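Local atomic coordinates of lipoprotein outS (Dickeya dadantii, PDB entry 3UTK), a protein that is the pilotin of the type II secretion system, interacting with the secretin OutD, and is required to move pectate lyases and cellulases across the outer membrane. Residues Y56-C61 and P67-I72. Sequence-based numbering, arbitrary orientation.
Sequences YLRVQC and PDDGTI
Asp69 OD1 takes two hydrogen bonds from the guanidinium of Arg58, NH1 and NH2 each lying 2.9 Å from it, in a salt bridge that ties the end of helix 40-60 to the start of helix 69-82 within the pilotin's fold of nested alpha-helical hairpins. Both nitrogens converge end-on upon this single oxygen, which sits in the guanidinium plane, while the carboxylate and guanidinium planes are 36° apart. NH1 meets OD1 nearly along its C-O axis; NH2 comes from the syn side, tilted out of the carboxylate plane, and both nitrogens lie on the same face of it. Arg58 NH1 also donates to Pro67 O at 3.0 Å, a bent bond (139° at the hydrogen), so NH1 links the guanidinium to the helix start and to the loop before it, and should limit its rotation. The Arg58 chain leaves its helix extended, with CG anti to the backbone N, then bends at chi3 (73°) to turn the group toward both acceptors. Lys55 forms a second salt bridge through Asp69 OD2, so the two oxygens pair with different cationic side chains. The preceding residue, Asp68, is the N-cap of helix 69-82, its OD1 accepting from Thr71 N at 2.9 Å and from Thr71 OG1. Ile72, which packs on Met129 of helix 123-131, sets its CD1 in van der Waals contact with Arg58 NH1, 3.5 Å away.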
loop_
_atom_site.group_PDB
_atom_site.type_symbol
_atom_site.label_atom_id
_atom_site.label_comp_id
_atom_site.label_asym_id
_atom_site.label_seq_id
_atom_site.Cartn_x
_atom_site.Cartn_y
_atom_site.Cartn_z
ATOM N N TYR A 56 -1.039 -3.747 -6.245
ATOM C CA TYR A 56 -0.354 -3.950 -7.522
ATOM C C TYR A 56 0.413 -5.281 -7.522
ATOM O O TYR A 56 0.384 -6.034 -8.495
ATOM C CB TYR A 56 0.573 -2.762 -7.843
ATOM C CG TYR A 56 1.167 -2.803 -9.232
ATOM C CD1 TYR A 56 2.261 -3.611 -9.520
ATOM C CD2 TYR A 56 0.643 -2.016 -10.252
ATOM C CE1 TYR A 56 2.802 -3.646 -10.796
ATOM C CE2 TYR A 56 1.180 -2.048 -11.527
ATOM C CZ TYR A 56 2.253 -2.860 -11.793
ATOM O OH TYR A 56 2.777 -2.892 -13.066
ATOM N N LEU A 57 1.071 -5.597 -6.415
ATOM C CA LEU A 57 1.810 -6.848 -6.350
ATOM C C LEU A 57 0.844 -8.029 -6.413
ATOM O O LEU A 57 1.071 -8.983 -7.148
ATOM C CB LEU A 57 2.665 -6.937 -5.085
ATOM C CG LEU A 57 3.958 -6.113 -5.038
ATOM C CD1 LEU A 57 4.626 -6.179 -3.652
ATOM C CD2 LEU A 57 4.950 -6.573 -6.112
ATOM N N ARG A 58 -0.235 -7.962 -5.641
ATOM C CA ARG A 58 -1.168 -9.085 -5.605
ATOM C C ARG A 58 -1.814 -9.310 -6.970
ATOM O O ARG A 58 -1.882 -10.438 -7.454
ATOM C CB ARG A 58 -2.258 -8.878 -4.539
ATOM C CG ARG A 58 -3.126 -10.123 -4.297
ATOM C CD ARG A 58 -4.307 -9.815 -3.384
ATOM N NE ARG A 58 -5.314 -9.022 -4.074
ATOM C CZ ARG A 58 -5.800 -7.866 -3.636
ATOM N NH1 ARG A 58 -5.376 -7.352 -2.489
ATOM N NH2 ARG A 58 -6.713 -7.221 -4.356
ATOM N N VAL A 59 -2.299 -8.236 -7.585
ATOM C CA VAL A 59 -3.103 -8.365 -8.794
ATOM C C VAL A 59 -2.266 -8.453 -10.073
ATOM O O VAL A 59 -2.526 -9.303 -10.933
ATOM C CB VAL A 59 -4.138 -7.222 -8.910
ATOM C CG1 VAL A 59 -4.918 -7.330 -10.220
ATOM C CG2 VAL A 59 -5.079 -7.241 -7.705
ATOM N N GLN A 60 -1.270 -7.580 -10.202
ATOM C CA GLN A 60 -0.485 -7.503 -11.436
ATOM C C GLN A 60 0.714 -8.441 -11.408
ATOM O O GLN A 60 1.181 -8.910 -12.451
ATOM C CB GLN A 60 -0.013 -6.058 -11.692
ATOM C CG GLN A 60 -1.144 -5.022 -11.713
ATOM C CD GLN A 60 -2.151 -5.275 -12.821
ATOM O OE1 GLN A 60 -3.360 -5.188 -12.611
ATOM N NE2 GLN A 60 -1.654 -5.572 -14.011
ATOM N N CYS A 61 1.221 -8.720 -10.215
ATOM C CA CYS A 61 2.471 -9.474 -10.086
ATOM C C CYS A 61 2.243 -10.880 -9.544
ATOM O O CYS A 61 3.193 -11.592 -9.182
ATOM C CB CYS A 61 3.443 -8.705 -9.186
ATOM S SG CYS A 61 3.758 -6.988 -9.747
ATOM N N PRO A 67 -2.808 -10.757 1.064
ATOM C CA PRO A 67 -4.224 -10.783 1.448
ATOM C C PRO A 67 -5.062 -9.732 0.731
ATOM O O PRO A 67 -4.551 -8.997 -0.119
ATOM C CB PRO A 67 -4.169 -10.468 2.945
ATOM C CG PRO A 67 -3.003 -9.542 3.056
ATOM C CD PRO A 67 -1.983 -10.055 2.064
ATOM N N ASP A 68 -6.341 -9.662 1.087
ATOM C CA ASP A 68 -7.285 -8.771 0.415
ATOM C C ASP A 68 -7.059 -7.302 0.773
ATOM O O ASP A 68 -6.296 -6.986 1.681
ATOM C CB ASP A 68 -8.728 -9.194 0.717
ATOM C CG ASP A 68 -9.024 -9.242 2.199
ATOM O OD1 ASP A 68 -8.799 -8.226 2.880
ATOM O OD2 ASP A 68 -9.479 -10.299 2.691
ATOM N N ASP A 69 -7.727 -6.408 0.049
ATOM C CA ASP A 69 -7.555 -4.971 0.242
ATOM C C ASP A 69 -7.815 -4.552 1.688
ATOM O O ASP A 69 -7.120 -3.692 2.227
ATOM C CB ASP A 69 -8.485 -4.182 -0.693
ATOM C CG ASP A 69 -8.179 -4.412 -2.168
ATOM O OD1 ASP A 69 -7.151 -5.053 -2.498
ATOM O OD2 ASP A 69 -8.972 -3.932 -3.005
ATOM N N GLY A 70 -8.826 -5.153 2.306
ATOM C CA GLY A 70 -9.179 -4.830 3.681
ATOM C C GLY A 70 -8.034 -5.119 4.635
ATOM O O GLY A 70 -7.745 -4.324 5.531
ATOM N N THR A 71 -7.372 -6.255 4.433
ATOM C CA THR A 71 -6.245 -6.641 5.277
ATOM C C THR A 71 -5.037 -5.748 5.021
ATOM O O THR A 71 -4.345 -5.347 5.960
ATOM C CB THR A 71 -5.842 -8.113 5.063
ATOM O OG1 THR A 71 -6.969 -8.962 5.313
ATOM C CG2 THR A 71 -4.702 -8.503 6.000
ATOM N N ILE A 72 -4.772 -5.454 3.747
ATOM C CA ILE A 72 -3.711 -4.521 3.393
ATOM C C ILE A 72 -3.950 -3.164 4.060
ATOM O O ILE A 72 -3.030 -2.572 4.628
ATOM C CB ILE A 72 -3.589 -4.351 1.861
ATOM C CG1 ILE A 72 -3.185 -5.674 1.203
ATOM C CG2 ILE A 72 -2.575 -3.267 1.521
ATOM C CD1 ILE A 72 -3.155 -5.625 -0.340
#